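Glutathione peroxidase-like protein (Trypanosoma brucei, PDB 3DWV) probably reduces hydroperoxides as a tryparedoxin-dependent peroxidase of the glutathione peroxidase family. Local coordinates at residues A[45-55]-A[146-157]. The protein carries 1 engineered substitution. Numbering follows the deposited sequence.
Sequences KGSPLLIYNVA and IKWNFTSFLIDR
Leu49 and Ile155 exchange two backbone hydrogen bonds. Ile155 N to Leu49 O is the shorter and straighter, at 2.9 Å with 167° at the hydrogen. Ile51 and Phe153 form the next such pair, and Ile51 N reaches Phe153 O at 2.8 Å. The N-H and C=O groups of Leu50 and Tyr52 turn the other way, to backbone partners on strand 81-86. Strand 49-54 is therefore bonded along both edges. It is a central strand of the thioredoxin fold, parallel to 81-86 and antiparallel to 152-155. Strand 161-165 lies beyond 152-155.

At the carboxyl end of 49-54, Asn53 N donates to Thr151 O. Asn53 O accepts from Phe150 N at 2.8 Å. The side-chain amide of Asn53 makes a further bond. Its chi1 of 60° brings the amide to the type II turn from Trp148 to Thr151, and chi2 of -73° points ND2 at Trp148 O. Asn53 ND2 donates to Trp148 O at 3.0 Å, with the acceptor close to the amide plane. Trp148 O also takes a weak bond from Thr151 N. Asn53 OD1 lies 3.1 Å from Thr151 O, but both are acceptors and make no bond. Ile146 CG2 packs against the same amide.

Val54 CG1 lies over one face of the Phe150 ring, toward the rim, 3.7 Å from Phe150 CZ. Farther on, Ala55 has its side chain about 7 Å from that of Cys58, the predicted active-site residue, which is disulfide-bonded to Cys106.

At the other end, a water lies within bonding distance of Ser47 O (2.7 Å) and Asp156 O (3.1 Å), but it has more acceptors in reach than protons. Gly46 N donates to Arg157 O. Asp156 OD1 accepts from the backbone N of Asp158 and of Val160.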
loop_
_atom_site.group_PDB
_atom_site.type_symbol
_atom_site.label_atom_id
_atom_site.label_comp_id
_atom_site.label_asym_id
_atom_site.label_seq_id
_atom_site.Cartn_x
_atom_site.Cartn_y
_atom_site.Cartn_z
ATOM N N LYS A 45 -11.741 4.191 9.510
ATOM C CA LYS A 45 -11.987 5.628 9.367
ATOM C C LYS A 45 -11.863 6.377 10.684
ATOM O O LYS A 45 -12.272 5.864 11.758
ATOM C CB LYS A 45 -13.385 5.723 8.733
ATOM C CG LYS A 45 -13.844 7.153 8.485
ATOM C CD LYS A 45 -15.277 7.137 7.952
ATOM C CE LYS A 45 -15.682 8.436 7.308
ATOM N NZ LYS A 45 -16.779 8.265 6.320
ATOM N N GLY A 46 -11.304 7.588 10.726
ATOM C CA GLY A 46 -11.181 8.296 12.005
ATOM C C GLY A 46 -9.770 8.286 12.571
ATOM O O GLY A 46 -9.389 9.007 13.511
ATOM N N SER A 47 -8.927 7.430 12.002
ATOM C CA SER A 47 -7.535 7.301 12.365
ATOM C C SER A 47 -6.739 7.196 11.072
ATOM O O SER A 47 -7.293 6.685 10.104
ATOM C CB SER A 47 -7.306 6.021 13.164
ATOM O OG SER A 47 -7.763 6.206 14.486
ATOM N N PRO A 48 -5.497 7.649 11.047
ATOM C CA PRO A 48 -4.727 7.536 9.800
ATOM C C PRO A 48 -4.300 6.106 9.543
ATOM O O PRO A 48 -4.390 5.241 10.418
ATOM C CB PRO A 48 -3.527 8.457 10.060
ATOM C CG PRO A 48 -3.377 8.505 11.550
ATOM C CD PRO A 48 -4.753 8.295 12.136
ATOM N N LEU A 49 -3.834 5.851 8.313
ATOM C CA LEU A 49 -3.342 4.534 7.995
ATOM C C LEU A 49 -2.340 4.661 6.843
ATOM O O LEU A 49 -2.285 5.692 6.170
ATOM C CB LEU A 49 -4.459 3.544 7.695
ATOM C CG LEU A 49 -5.395 3.777 6.511
ATOM C CD1 LEU A 49 -5.925 2.432 6.015
ATOM C CD2 LEU A 49 -6.577 4.694 6.839
ATOM N N LEU A 50 -1.551 3.613 6.640
ATOM C CA LEU A 50 -0.605 3.539 5.548
ATOM C C LEU A 50 -0.957 2.337 4.666
ATOM O O LEU A 50 -1.116 1.271 5.276
ATOM C CB LEU A 50 0.809 3.270 6.055
ATOM C CG LEU A 50 1.823 4.381 6.157
ATOM C CD1 LEU A 50 3.153 3.775 6.609
ATOM C CD2 LEU A 50 1.967 5.174 4.869
ATOM N N ILE A 51 -1.046 2.564 3.352
ATOM C CA ILE A 51 -1.389 1.451 2.455
ATOM C C ILE A 51 -0.227 1.181 1.515
ATOM O O ILE A 51 0.146 2.021 0.691
ATOM C CB ILE A 51 -2.671 1.705 1.660
ATOM C CG1 ILE A 51 -3.856 2.013 2.602
ATOM C CG2 ILE A 51 -2.953 0.523 0.732
ATOM C CD1 ILE A 51 -5.140 2.343 1.809
ATOM N N TYR A 52 0.325 -0.027 1.721
ATOM C CA TYR A 52 1.395 -0.505 0.879
ATOM C C TYR A 52 1.004 -1.527 -0.188
ATOM O O TYR A 52 0.119 -2.345 0.118
ATOM C CB TYR A 52 2.397 -1.224 1.770
ATOM C CG TYR A 52 3.271 -0.414 2.686
ATOM C CD1 TYR A 52 2.858 -0.001 3.937
ATOM C CD2 TYR A 52 4.567 -0.075 2.274
ATOM C CE1 TYR A 52 3.706 0.745 4.765
ATOM C CE2 TYR A 52 5.406 0.649 3.099
ATOM C CZ TYR A 52 4.979 1.065 4.335
ATOM O OH TYR A 52 5.822 1.788 5.157
ATOM N N ASN A 53 1.628 -1.485 -1.355
ATOM C CA ASN A 53 1.586 -2.641 -2.268
ATOM C C ASN A 53 2.783 -3.551 -1.984
ATOM O O ASN A 53 3.863 -3.038 -1.704
ATOM C CB ASN A 53 1.562 -2.220 -3.746
ATOM C CG ASN A 53 2.793 -1.406 -4.151
ATOM O OD1 ASN A 53 2.873 -0.239 -3.757
ATOM N ND2 ASN A 53 3.738 -1.940 -4.920
ATOM N N VAL A 54 2.580 -4.873 -2.039
ATOM C CA VAL A 54 3.686 -5.784 -1.657
ATOM C C VAL A 54 3.756 -6.847 -2.736
ATOM O O VAL A 54 2.992 -6.858 -3.729
ATOM C CB VAL A 54 3.474 -6.348 -0.240
ATOM C CG1 VAL A 54 3.303 -5.213 0.801
ATOM C CG2 VAL A 54 2.235 -7.233 -0.181
ATOM N N ALA A 55 4.655 -7.769 -2.550
ATOM C CA ALA A 55 4.839 -8.872 -3.496
ATOM C C ALA A 55 5.534 -10.013 -2.734
ATOM O O ALA A 55 5.863 -9.809 -1.556
ATOM C CB ALA A 55 5.613 -8.428 -4.729
ATOM N N ILE A 146 2.682 2.838 -10.175
ATOM C CA ILE A 146 3.490 2.377 -9.022
ATOM C C ILE A 146 4.727 1.667 -9.542
ATOM O O ILE A 146 4.577 0.637 -10.226
ATOM C CB ILE A 146 2.668 1.375 -8.173
ATOM C CG1 ILE A 146 1.342 1.970 -7.676
ATOM C CG2 ILE A 146 3.476 0.785 -7.025
ATOM C CD1 ILE A 146 1.449 3.143 -6.741
ATOM N N LYS A 147 5.913 2.177 -9.215
ATOM C CA LYS A 147 7.152 1.603 -9.821
ATOM C C LYS A 147 7.715 0.497 -8.985
ATOM O O LYS A 147 8.285 -0.447 -9.524
ATOM C CB LYS A 147 8.134 2.762 -10.022
ATOM C CG LYS A 147 7.666 3.690 -11.172
ATOM C CD LYS A 147 8.288 5.076 -11.029
ATOM C CE LYS A 147 7.456 5.986 -10.145
ATOM N NZ LYS A 147 6.201 6.358 -10.852
ATOM N N TRP A 148 7.568 0.590 -7.660
ATOM C CA TRP A 148 8.276 -0.233 -6.701
ATOM C C TRP A 148 7.392 -1.043 -5.763
ATOM O O TRP A 148 6.362 -0.533 -5.299
ATOM C CB TRP A 148 9.123 0.661 -5.773
ATOM C CG TRP A 148 9.835 1.782 -6.461
ATOM C CD1 TRP A 148 9.569 3.122 -6.356
ATOM C CD2 TRP A 148 10.943 1.659 -7.363
ATOM N NE1 TRP A 148 10.449 3.818 -7.146
ATOM C CE2 TRP A 148 11.300 2.953 -7.775
ATOM C CE3 TRP A 148 11.653 0.556 -7.858
ATOM C CZ2 TRP A 148 12.352 3.200 -8.668
ATOM C CZ3 TRP A 148 12.687 0.806 -8.738
ATOM C CH2 TRP A 148 13.022 2.105 -9.130
ATOM N N ASN A 149 7.838 -2.264 -5.454
ATOM C CA ASN A 149 7.189 -2.935 -4.324
ATOM C C ASN A 149 7.367 -2.081 -3.070
ATOM O O ASN A 149 8.383 -1.373 -2.934
ATOM C CB ASN A 149 7.804 -4.324 -4.201
ATOM C CG ASN A 149 7.296 -5.234 -5.309
ATOM O OD1 ASN A 149 8.015 -6.035 -5.920
ATOM N ND2 ASN A 149 6.009 -5.102 -5.574
ATOM N N PHE A 150 6.418 -2.091 -2.159
ATOM C CA PHE A 150 6.472 -1.353 -0.901
ATOM C C PHE A 150 6.421 0.160 -1.088
ATOM O O PHE A 150 6.810 0.959 -0.223
ATOM C CB PHE A 150 7.703 -1.690 -0.010
ATOM C CG PHE A 150 7.366 -2.962 0.784
ATOM C CD1 PHE A 150 7.519 -4.216 0.217
ATOM C CD2 PHE A 150 6.903 -2.886 2.091
ATOM C CE1 PHE A 150 7.204 -5.341 0.974
ATOM C CE2 PHE A 150 6.552 -3.997 2.834
ATOM C CZ PHE A 150 6.716 -5.261 2.264
ATOM N N THR A 151 5.850 0.616 -2.205
ATOM C CA THR A 151 5.361 2.003 -2.249
ATOM C C THR A 151 4.190 2.114 -1.285
ATOM O O THR A 151 3.473 1.121 -1.062
ATOM C CB THR A 151 4.928 2.404 -3.660
ATOM O OG1 THR A 151 6.121 2.483 -4.444
ATOM C CG2 THR A 151 4.246 3.772 -3.759
ATOM N N SER A 152 4.013 3.298 -0.650
ATOM C CA SER A 152 2.857 3.463 0.240
ATOM C C SER A 152 2.169 4.806 0.020
ATOM O O SER A 152 2.759 5.757 -0.520
ATOM C CB SER A 152 3.233 3.339 1.720
ATOM O OG SER A 152 4.231 4.247 2.134
ATOM N N PHE A 153 0.908 4.791 0.494
ATOM C CA PHE A 153 0.123 5.989 0.574
ATOM C C PHE A 153 -0.285 6.216 2.029
ATOM O O PHE A 153 -0.823 5.321 2.673
ATOM C CB PHE A 153 -1.147 5.936 -0.275
ATOM C CG PHE A 153 -0.814 5.786 -1.769
ATOM C CD1 PHE A 153 -0.568 4.523 -2.323
ATOM C CD2 PHE A 153 -0.761 6.953 -2.540
ATOM C CE1 PHE A 153 -0.282 4.476 -3.678
ATOM C CE2 PHE A 153 -0.445 6.877 -3.888
ATOM C CZ PHE A 153 -0.177 5.631 -4.429
ATOM N N LEU A 154 -0.013 7.424 2.521
ATOM C CA LEU A 154 -0.526 7.846 3.822
ATOM C C LEU A 154 -1.929 8.452 3.672
ATOM O O LEU A 154 -2.138 9.344 2.840
ATOM C CB LEU A 154 0.401 8.860 4.450
ATOM C CG LEU A 154 0.107 9.289 5.875
ATOM C CD1 LEU A 154 0.162 8.180 6.914
ATOM C CD2 LEU A 154 1.142 10.358 6.264
ATOM N N ILE A 155 -2.849 7.916 4.453
ATOM C CA ILE A 155 -4.263 8.257 4.397
ATOM C C ILE A 155 -4.648 9.027 5.673
ATOM O O ILE A 155 -4.263 8.584 6.790
ATOM C CB ILE A 155 -5.076 6.960 4.325
ATOM C CG1 ILE A 155 -4.558 5.974 3.254
ATOM C CG2 ILE A 155 -6.550 7.308 4.172
ATOM C CD1 ILE A 155 -4.464 6.534 1.849
ATOM N N ASP A 156 -5.372 10.128 5.575
ATOM C CA ASP A 156 -5.727 10.888 6.796
ATOM C C ASP A 156 -6.943 10.303 7.503
ATOM O O ASP A 156 -7.469 9.260 7.103
ATOM C CB ASP A 156 -5.824 12.374 6.460
ATOM C CG ASP A 156 -7.034 12.796 5.667
ATOM O OD1 ASP A 156 -7.962 11.978 5.510
ATOM O OD2 ASP A 156 -7.131 13.956 5.156
ATOM N N ARG A 157 -7.397 10.958 8.577
ATOM C CA ARG A 157 -8.530 10.615 9.401
ATOM C C ARG A 157 -9.843 10.505 8.623
ATOM O O ARG A 157 -10.722 9.758 9.093
ATOM C CB ARG A 157 -8.774 11.617 10.550
ATOM C CG ARG A 157 -7.549 12.169 11.254
ATOM C CD ARG A 157 -7.829 12.975 12.519
ATOM N NE ARG A 157 -6.896 14.040 12.850
ATOM C CZ ARG A 157 -6.270 14.383 13.963
ATOM N NH1 ARG A 157 -6.418 13.710 15.100
ATOM N NH2 ARG A 157 -5.441 15.440 14.001
HETATM O O HOH W 1 -9.122 6.920 8.172
#